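Local structure of amorpha-4,11-diene synthase (Artemisia annua, 4GAX) at residues Arg125-Arg128 against Phe133-Cys136; Gly159-Tyr164 against Gln207-Lys212. The protein probably converts farnesyl diphosphate to a cyclic sesquiterpene with loss of diphosphate, as a plant sesquiterpene synthase. All blocks are in the same frame, centred on the assembly; numbering follows the deposited sequence.

Contact 1 of 2, residues Arg125-Arg128 against Phe133-Cys136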
loop_
_atom_site.group_PDB
_atom_site.type_symbol
_atom_site.label_atom_id
_atom_site.label_comp_id
_atom_site.label_asym_id
_atom_site.label_seq_id
_atom_site.Cartn_x
_atom_site.Cartn_y
_atom_site.Cartn_z
ATOM N N ARG A 125 10.516 9.518 -12.956
ATOM C CA ARG A 125 9.659 8.937 -11.937
ATOM C C ARG A 125 8.386 8.309 -12.517
ATOM O O ARG A 125 7.998 7.208 -12.127
ATOM C CB ARG A 125 9.307 9.986 -10.876
ATOM C CG ARG A 125 8.378 9.456 -9.801
ATOM C CD ARG A 125 8.167 10.465 -8.687
ATOM N NE ARG A 125 7.435 11.659 -9.134
ATOM C CZ ARG A 125 6.134 11.675 -9.426
ATOM N NH1 ARG A 125 5.409 10.562 -9.311
ATOM N NH2 ARG A 125 5.551 12.805 -9.816
ATOM N N LEU A 126 7.738 9.005 -13.449
ATOM C CA LEU A 126 6.530 8.461 -14.088
ATOM C C LEU A 126 6.822 7.213 -14.904
ATOM O O LEU A 126 6.003 6.270 -14.938
ATOM C CB LEU A 126 5.840 9.501 -14.976
ATOM C CG LEU A 126 5.280 10.781 -14.372
ATOM C CD1 LEU A 126 4.491 11.557 -15.459
ATOM C CD2 LEU A 126 4.404 10.495 -13.155
ATOM N N MET A 127 7.973 7.188 -15.574
ATOM C CA MET A 127 8.359 5.982 -16.295
ATOM C C MET A 127 8.531 4.798 -15.334
ATOM O O MET A 127 7.957 3.731 -15.545
ATOM C CB MET A 127 9.642 6.208 -17.114
ATOM C CG MET A 127 9.444 7.114 -18.341
ATOM S SD MET A 127 8.320 6.436 -19.597
ATOM C CE MET A 127 6.815 7.294 -19.204
ATOM N N ARG A 128 9.308 4.990 -14.269
ATOM C CA ARG A 128 9.571 3.899 -13.320
ATOM C C ARG A 128 8.305 3.470 -12.586
ATOM O O ARG A 128 8.109 2.291 -12.336
ATOM C CB ARG A 128 10.677 4.282 -12.312
ATOM C CG ARG A 128 12.081 4.217 -12.945
ATOM C CD ARG A 128 13.194 4.042 -11.900
ATOM N NE ARG A 128 14.484 3.808 -12.567
ATOM C CZ ARG A 128 15.639 3.677 -11.923
ATOM N NH1 ARG A 128 15.650 3.717 -10.599
ATOM N NH2 ARG A 128 16.774 3.514 -12.599
ATOM N N PHE A 133 12.009 0.382 -16.513
ATOM C CA PHE A 133 13.272 0.518 -15.780
ATOM C C PHE A 133 14.224 1.450 -16.545
ATOM O O PHE A 133 15.320 1.064 -16.969
ATOM C CB PHE A 133 13.904 -0.865 -15.571
ATOM C CG PHE A 133 14.903 -0.935 -14.435
ATOM C CD1 PHE A 133 15.240 -2.169 -13.880
ATOM C CD2 PHE A 133 15.513 0.210 -13.930
ATOM C CE1 PHE A 133 16.165 -2.261 -12.848
ATOM C CE2 PHE A 133 16.443 0.123 -12.900
ATOM C CZ PHE A 133 16.769 -1.112 -12.360
ATOM N N VAL A 134 13.775 2.686 -16.709
ATOM C CA VAL A 134 14.559 3.759 -17.296
ATOM C C VAL A 134 15.814 3.995 -16.447
ATOM O O VAL A 134 15.777 3.810 -15.237
ATOM C CB VAL A 134 13.665 5.015 -17.317
ATOM C CG1 VAL A 134 14.418 6.249 -16.890
ATOM C CG2 VAL A 134 12.968 5.151 -18.680
ATOM N N THR A 135 16.931 4.390 -17.062
ATOM C CA THR A 135 18.167 4.540 -16.290
ATOM C C THR A 135 18.379 5.960 -15.718
ATOM O O THR A 135 17.637 6.894 -16.029
ATOM C CB THR A 135 19.381 4.147 -17.122
ATOM O OG1 THR A 135 20.443 3.716 -16.261
ATOM C CG2 THR A 135 19.835 5.318 -17.896
ATOM N N CYS A 136 19.413 6.121 -14.899
ATOM C CA CYS A 136 19.736 7.430 -14.331
ATOM C C CYS A 136 20.496 8.384 -15.244
ATOM O O CYS A 136 20.773 9.517 -14.839
ATOM C CB CYS A 136 20.553 7.247 -13.057
ATOM S SG CYS A 136 19.540 6.763 -11.698
#
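R128 reaches from the last turn of helix 120-129 to the chain that follows it and grips V134 by its carbonyl. Both donors converge side-on on that one oxygen: NE of R128 lies 3.0 Å from V134 O, and NH2 stands 2.8 Å from V134 O. The acceptor is within 5° of the guanidinium plane, and both nitrogens are in the carbonyl plane, so the pair of bonds fixes the rotation of the flat group. An arginine suits this place because its chain, extended from CG to NE, spans the distance and still has N-H groups to spare: NH2 also forms a salt bridge with E174, and NH1 bonds to M169 O. With R128 cut back to an alanine, V134 O is likely to lose both donors described here and E174 this arginine's charge.

The turn after helix 120-129 lies in the helical N-terminal domain of this terpene synthase, and the R128 bonds tie it back to the helix it has just left. Helix 489-513 is close by, its L512 touching both R128 and F133.

The rim of the F133 ring, at CE2, stands over one face of the R128 guanidinium. The two planes are 89° apart, with CE2 3.4 Å from R128 NH2. CG of F133 is anti to its backbone N (chi1 -159°), which turns the ring back over the arginine even though its CB points away from the helix.

Apolar packing comes from the preceding residue of the helix, M127. V134 CG2 meets M127 CB at 3.8 Å, and the methionine chain then bends away at chi2 and chi3 to lie against L104, I107 and Y108 of helix 97-111.

Contact 2 of 2, residues Gly159-Tyr164 against Gln207-Lys212; sequences GLLELY and QRALKK
Y164 projects from helix 157-167 toward the end of helix 200-211 and donates its hydroxyl proton to the main chain there, OH lying 2.7 Å from A209 O. The donor is tilted 34° from the carbonyl plane, an oblique approach. L210 CD2 sits over one face of the ring in a CH-pi contact, 4.2 Å from the Y164 centroid. The methyl group of A209 fits between the two longer side chains of the facing helix: its CB is 4.0 Å from Y164 CE2 and 3.8 Å from L161 CD2.

A chi1 of 167°, with CG opposite the main-chain nitrogen, sends the long Y164 ring across the gap. Here, in the N-terminal domain, the 159-164 and 207-211 segments run nearly parallel, 17° apart, with axes 11.1 Å apart. Further out, T184 and L188 of helix 175-194 pack against Y164, while P213 touches it from the loop beyond K212, where the chain leaves helical geometry.

A209 O would look to the residue four places on for its helical bond, but that is P213, which has no N-H to give; the phenol therefore supplies a donor where the usual i+4 N-H is missing.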
loop_
_atom_site.group_PDB
_atom_site.type_symbol
_atom_site.label_atom_id
_atom_site.label_comp_id
_atom_site.label_asym_id
_atom_site.label_seq_id
_atom_site.Cartn_x
_atom_site.Cartn_y
_atom_site.Cartn_z
ATOM N N GLY A 159 11.359 22.362 -9.685
ATOM C CA GLY A 159 12.325 21.439 -10.242
ATOM C C GLY A 159 13.035 20.666 -9.150
ATOM O O GLY A 159 13.309 19.473 -9.313
ATOM N N LEU A 160 13.351 21.348 -8.050
ATOM C CA LEU A 160 14.059 20.722 -6.934
ATOM C C LEU A 160 13.187 19.640 -6.343
ATOM O O LEU A 160 13.651 18.540 -6.036
ATOM C CB LEU A 160 14.364 21.739 -5.838
ATOM C CG LEU A 160 15.740 22.380 -5.821
ATOM C CD1 LEU A 160 15.870 23.307 -4.611
ATOM C CD2 LEU A 160 16.796 21.301 -5.806
ATOM N N LEU A 161 11.913 19.975 -6.166
ATOM C CA LEU A 161 10.935 19.022 -5.670
ATOM C C LEU A 161 10.753 17.833 -6.596
ATOM O O LEU A 161 10.630 16.702 -6.122
ATOM C CB LEU A 161 9.585 19.708 -5.446
ATOM C CG LEU A 161 9.238 20.114 -4.022
ATOM C CD1 LEU A 161 7.879 20.805 -4.034
ATOM C CD2 LEU A 161 9.222 18.877 -3.118
ATOM N N GLU A 162 10.710 18.071 -7.908
ATOM C CA GLU A 162 10.564 16.961 -8.850
ATOM C C GLU A 162 11.757 16.016 -8.757
ATOM O O GLU A 162 11.615 14.791 -8.892
ATOM C CB GLU A 162 10.409 17.454 -10.302
ATOM C CG GLU A 162 9.071 18.110 -10.618
ATOM C CD GLU A 162 8.956 18.550 -12.084
ATOM O OE1 GLU A 162 9.991 18.577 -12.795
ATOM O OE2 GLU A 162 7.826 18.858 -12.529
ATOM N N LEU A 163 12.939 16.582 -8.538
ATOM C CA LEU A 163 14.149 15.768 -8.441
ATOM C C LEU A 163 14.133 14.949 -7.156
ATOM O O LEU A 163 14.463 13.753 -7.156
ATOM C CB LEU A 163 15.393 16.668 -8.489
ATOM C CG LEU A 163 16.730 15.981 -8.202
ATOM C CD1 LEU A 163 17.042 14.873 -9.222
ATOM C CD2 LEU A 163 17.842 17.040 -8.201
ATOM N N TYR A 164 13.736 15.591 -6.063
ATOM C CA TYR A 164 13.611 14.902 -4.789
ATOM C C TYR A 164 12.664 13.696 -4.937
ATOM O O TYR A 164 12.995 12.575 -4.536
ATOM C CB TYR A 164 13.121 15.865 -3.711
ATOM C CG TYR A 164 12.674 15.176 -2.438
ATOM C CD1 TYR A 164 13.592 14.815 -1.454
ATOM C CD2 TYR A 164 11.328 14.888 -2.219
ATOM C CE1 TYR A 164 13.163 14.162 -0.265
ATOM C CE2 TYR A 164 10.897 14.242 -1.047
ATOM C CZ TYR A 164 11.812 13.884 -0.081
ATOM O OH TYR A 164 11.366 13.248 1.068
ATOM N N GLN A 207 7.324 20.594 2.909
ATOM C CA GLN A 207 7.532 19.859 4.154
ATOM C C GLN A 207 6.787 18.524 4.173
ATOM O O GLN A 207 7.281 17.552 4.743
ATOM C CB GLN A 207 7.196 20.723 5.369
ATOM C CG GLN A 207 8.411 21.028 6.272
ATOM C CD GLN A 207 9.302 19.794 6.581
ATOM O OE1 GLN A 207 8.811 18.675 6.820
ATOM N NE2 GLN A 207 10.623 20.011 6.586
ATOM N N ARG A 208 5.634 18.435 3.513
ATOM C CA ARG A 208 4.970 17.124 3.453
ATOM C C ARG A 208 5.812 16.145 2.636
ATOM O O ARG A 208 5.987 14.998 3.039
ATOM C CB ARG A 208 3.511 17.186 2.954
ATOM C CG ARG A 208 3.283 17.816 1.589
ATOM C CD ARG A 208 1.780 17.808 1.211
ATOM N NE ARG A 208 1.290 16.459 1.018
ATOM C CZ ARG A 208 1.071 15.883 -0.163
ATOM N NH1 ARG A 208 1.255 16.540 -1.305
ATOM N NH2 ARG A 208 0.653 14.632 -0.199
ATOM N N ALA A 209 6.358 16.611 1.513
ATOM C CA ALA A 209 7.227 15.779 0.687
ATOM C C ALA A 209 8.454 15.298 1.467
ATOM O O ALA A 209 8.839 14.122 1.387
ATOM C CB ALA A 209 7.649 16.538 -0.570
ATOM N N LEU A 210 9.075 16.210 2.212
ATOM C CA LEU A 210 10.236 15.857 3.029
ATOM C C LEU A 210 9.895 14.840 4.130
ATOM O O LEU A 210 10.715 13.976 4.471
ATOM C CB LEU A 210 10.849 17.121 3.646
ATOM C CG LEU A 210 11.479 18.107 2.653
ATOM C CD1 LEU A 210 12.026 19.337 3.377
ATOM C CD2 LEU A 210 12.574 17.433 1.836
ATOM N N LYS A 211 8.692 14.948 4.694
ATOM C CA LYS A 211 8.229 13.991 5.703
ATOM C C LYS A 211 8.032 12.591 5.100
ATOM O O LYS A 211 8.386 11.587 5.722
ATOM C CB LYS A 211 6.927 14.479 6.349
ATOM C CG LYS A 211 6.578 13.821 7.683
ATOM C CD LYS A 211 5.979 14.835 8.678
ATOM C CE LYS A 211 7.033 15.828 9.198
ATOM N NZ LYS A 211 6.882 17.226 8.663
ATOM N N LYS A 212 7.471 12.520 3.897
ATOM C CA LYS A 212 7.304 11.237 3.211
ATOM C C LYS A 212 7.208 11.485 1.717
ATOM O O LYS A 212 6.349 12.255 1.248
ATOM C CB LYS A 212 6.038 10.505 3.695
ATOM C CG LYS A 212 5.808 9.164 2.974
ATOM C CD LYS A 212 4.528 8.460 3.451
ATOM C CE LYS A 212 4.648 7.943 4.875
ATOM N NZ LYS A 212 3.606 6.888 5.148
#

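Contacts 1 and 2 follow one another along the chain, with their centres 17 Å apart and their nearest atoms about 5 Å apart, so they do not touch. They are joined indirectly. E162, on the helix of contact 2, packs on S121 and L122 of helix 120-129, which carries the 125-128 segment, and R128 bonds to M169 O just beyond the end of helix 157-167. R125 in turn lies against L214, close after K212. Both contacts belong to the helical N-terminal domain, each centred about 20 Å from the middle of the chain; as in related synthases, the metal-dependent chemistry probably takes place in the other, metal-binding domain, so neither contact is placed at an active site.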